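MsStt7d protein (Micromonas, PDB 4IX3) probably acts as a protein kinase, being a homolog of the Stt7 state-transition kinase, with a catalytic domain that binds magnesium and nucleotide. Local coordinates at residues V165-K170 and D246-W251. Numbering follows the deposited sequence.
With MG (magnesium ion), chain E.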
# COMPACT_ATOMS: atom_id res chain seq x y z
N VAL B 165 -2.99 -13.15 16.12
CA VAL B 165 -4.11 -12.24 15.87
C VAL B 165 -4.06 -11.83 14.41
O VAL B 165 -2.99 -11.37 13.95
CB VAL B 165 -4.10 -11.03 16.82
CG1 VAL B 165 -5.21 -10.03 16.51
CG2 VAL B 165 -4.18 -11.54 18.25
N HIS B 166 -5.14 -12.02 13.67
CA HIS B 166 -5.08 -11.90 12.21
C HIS B 166 -4.97 -10.41 11.83
O HIS B 166 -4.18 -10.05 10.94
CB HIS B 166 -6.35 -12.56 11.62
CG HIS B 166 -6.45 -12.43 10.15
ND1 HIS B 166 -6.25 -13.43 9.24
CD2 HIS B 166 -6.72 -11.28 9.43
CE1 HIS B 166 -6.40 -12.93 7.99
NE2 HIS B 166 -6.72 -11.61 8.13
N ARG B 167 -5.77 -9.57 12.48
CA ARG B 167 -5.69 -8.13 12.29
C ARG B 167 -6.46 -7.59 11.08
O ARG B 167 -6.77 -6.40 11.03
CB ARG B 167 -4.23 -7.68 12.21
CG ARG B 167 -3.86 -6.58 13.19
CD ARG B 167 -2.84 -5.63 12.59
NE ARG B 167 -1.74 -5.35 13.51
CZ ARG B 167 -1.64 -4.23 14.22
NH1 ARG B 167 -2.55 -3.28 14.11
NH2 ARG B 167 -0.61 -4.06 15.04
N ASP B 168 -6.75 -8.44 10.10
CA ASP B 168 -7.41 -7.94 8.87
C ASP B 168 -8.58 -8.82 8.46
O ASP B 168 -8.77 -9.15 7.30
CB ASP B 168 -6.39 -7.78 7.72
CG ASP B 168 -6.86 -6.83 6.62
OD1 ASP B 168 -7.86 -6.12 6.83
OD2 ASP B 168 -6.23 -6.82 5.52
N VAL B 169 -9.37 -9.17 9.48
CA VAL B 169 -10.57 -9.96 9.22
C VAL B 169 -11.61 -9.07 8.53
O VAL B 169 -11.92 -7.96 9.02
CB VAL B 169 -11.11 -10.53 10.55
CG1 VAL B 169 -12.48 -11.15 10.36
CG2 VAL B 169 -10.12 -11.54 11.13
N LYS B 170 -12.15 -9.57 7.43
CA LYS B 170 -13.17 -8.85 6.68
C LYS B 170 -13.65 -9.79 5.57
O LYS B 170 -12.93 -10.75 5.23
CB LYS B 170 -12.67 -7.49 6.09
CG LYS B 170 -11.41 -7.66 5.22
CD LYS B 170 -10.87 -6.28 4.89
CE LYS B 170 -9.63 -6.31 4.02
NZ LYS B 170 -8.73 -5.17 4.35
N ASP B 246 -6.61 -10.02 20.91
CA ASP B 246 -7.51 -10.87 20.13
C ASP B 246 -8.89 -10.24 19.92
O ASP B 246 -9.59 -10.59 18.98
CB ASP B 246 -7.65 -12.25 20.78
CG ASP B 246 -8.13 -12.15 22.21
OD1 ASP B 246 -9.14 -12.80 22.52
OD2 ASP B 246 -7.47 -11.45 23.03
N ARG B 247 -9.28 -9.38 20.87
CA ARG B 247 -10.58 -8.67 20.76
C ARG B 247 -10.59 -7.69 19.59
O ARG B 247 -11.67 -7.30 19.12
CB ARG B 247 -10.96 -7.98 22.07
CG ARG B 247 -11.83 -8.84 22.97
CD ARG B 247 -11.27 -10.23 23.30
NE ARG B 247 -11.98 -10.76 24.45
CZ ARG B 247 -11.48 -11.66 25.30
NH1 ARG B 247 -10.33 -12.27 25.03
NH2 ARG B 247 -12.13 -11.96 26.41
N PHE B 248 -9.42 -7.37 19.00
CA PHE B 248 -9.44 -6.66 17.71
C PHE B 248 -10.13 -7.50 16.64
O PHE B 248 -10.98 -7.02 15.86
CB PHE B 248 -7.99 -6.33 17.30
CG PHE B 248 -7.91 -5.51 16.03
CD1 PHE B 248 -7.61 -4.14 16.08
CD2 PHE B 248 -8.00 -6.10 14.77
CE1 PHE B 248 -7.56 -3.37 14.91
CE2 PHE B 248 -7.91 -5.36 13.61
CZ PHE B 248 -7.69 -3.97 13.68
N ASP B 249 -9.80 -8.80 16.63
CA ASP B 249 -10.44 -9.72 15.68
C ASP B 249 -11.93 -9.95 16.01
O ASP B 249 -12.73 -10.11 15.10
CB ASP B 249 -9.75 -11.09 15.66
CG ASP B 249 -8.40 -11.09 14.93
OD1 ASP B 249 -8.12 -10.18 14.11
OD2 ASP B 249 -7.68 -12.11 15.11
N SER B 250 -12.28 -9.89 17.29
CA SER B 250 -13.71 -10.03 17.65
C SER B 250 -14.57 -8.92 17.03
O SER B 250 -15.60 -9.17 16.41
CB SER B 250 -13.87 -9.97 19.15
OG SER B 250 -13.22 -11.07 19.78
N TRP B 251 -14.06 -7.67 17.10
CA TRP B 251 -14.80 -6.53 16.51
C TRP B 251 -14.93 -6.70 15.01
O TRP B 251 -16.00 -6.57 14.43
CB TRP B 251 -14.05 -5.25 16.83
CG TRP B 251 -14.69 -4.06 16.15
CD1 TRP B 251 -14.47 -3.60 14.86
CD2 TRP B 251 -15.62 -3.12 16.76
NE1 TRP B 251 -15.27 -2.53 14.57
CE2 TRP B 251 -15.97 -2.17 15.70
CE3 TRP B 251 -16.24 -3.01 18.01
CZ2 TRP B 251 -16.86 -1.12 15.93
CZ3 TRP B 251 -17.15 -1.98 18.22
CH2 TRP B 251 -17.48 -1.07 17.19
MG MG E . -4.49 -6.96 4.52
O HOH W 1 -9.16 -8.28 12.27
O HOH W 2 -3.45 -7.27 6.27
O HOH W 3 -2.65 -7.28 3.49
O HOH W 4 -5.38 -6.74 2.73
O HOH W 5 -4.13 -5.00 4.66
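Asp249 reaches from helix 246-261 into the bend at Val165 to Val169 and holds two successive backbone N-H groups with one carboxylate. From CB, its CG lies anti to the carbonyl carbon (chi1 -74°), and it comes to 3.7 Å from CG1 of Val165, a methyl that also touches OD2. From CG the two oxygens part. OD2 accepts a hydrogen bond from His166 N at 2.9 Å, and OD1 one from Arg167 N, likewise at 2.9 Å. Both bonds are nearly straight (162° and 161°), and each uses the syn lone pair, so one carboxylate spans the amides of His166 and Arg167. OD2 takes a further bond from NE2 of His160, on helix 141-161, while OD1 accepts one from a water that in turn accepts from Val169 N, 2.9 Å from the water oxygen. Each oxygen of this buried carboxylate is thus gripped twice, which probably favours its charged form. The His-Arg-Asp sequence 166-168 is the HRD motif of the protein kinase catalytic loop, and Asp249 probably corresponds to the conserved aspartate of helix F that anchors the HRD backbone in this fold. Just beyond the motif's pinned amides, Asp168 turns away from the helix and puts OD2 on the magnesium ion at 2.0 Å; Asp188 is the other protein ligand. Lys170 NZ bridges back to OD1 of Asp168 and also pairs with Asp212. One residue before Asp249, the Phe248 ring meets the same loop at the carbonyl of Arg167: its edge atom CE2 stands 3.0 Å from Arg167 O, which lies near the ring plane. CG2 of Val169 meets Asp249 OD1 at 3.8 Å, its side chain crossing the aspartate at about a right angle, and CG2 of Val165 rests on CA of Asp246.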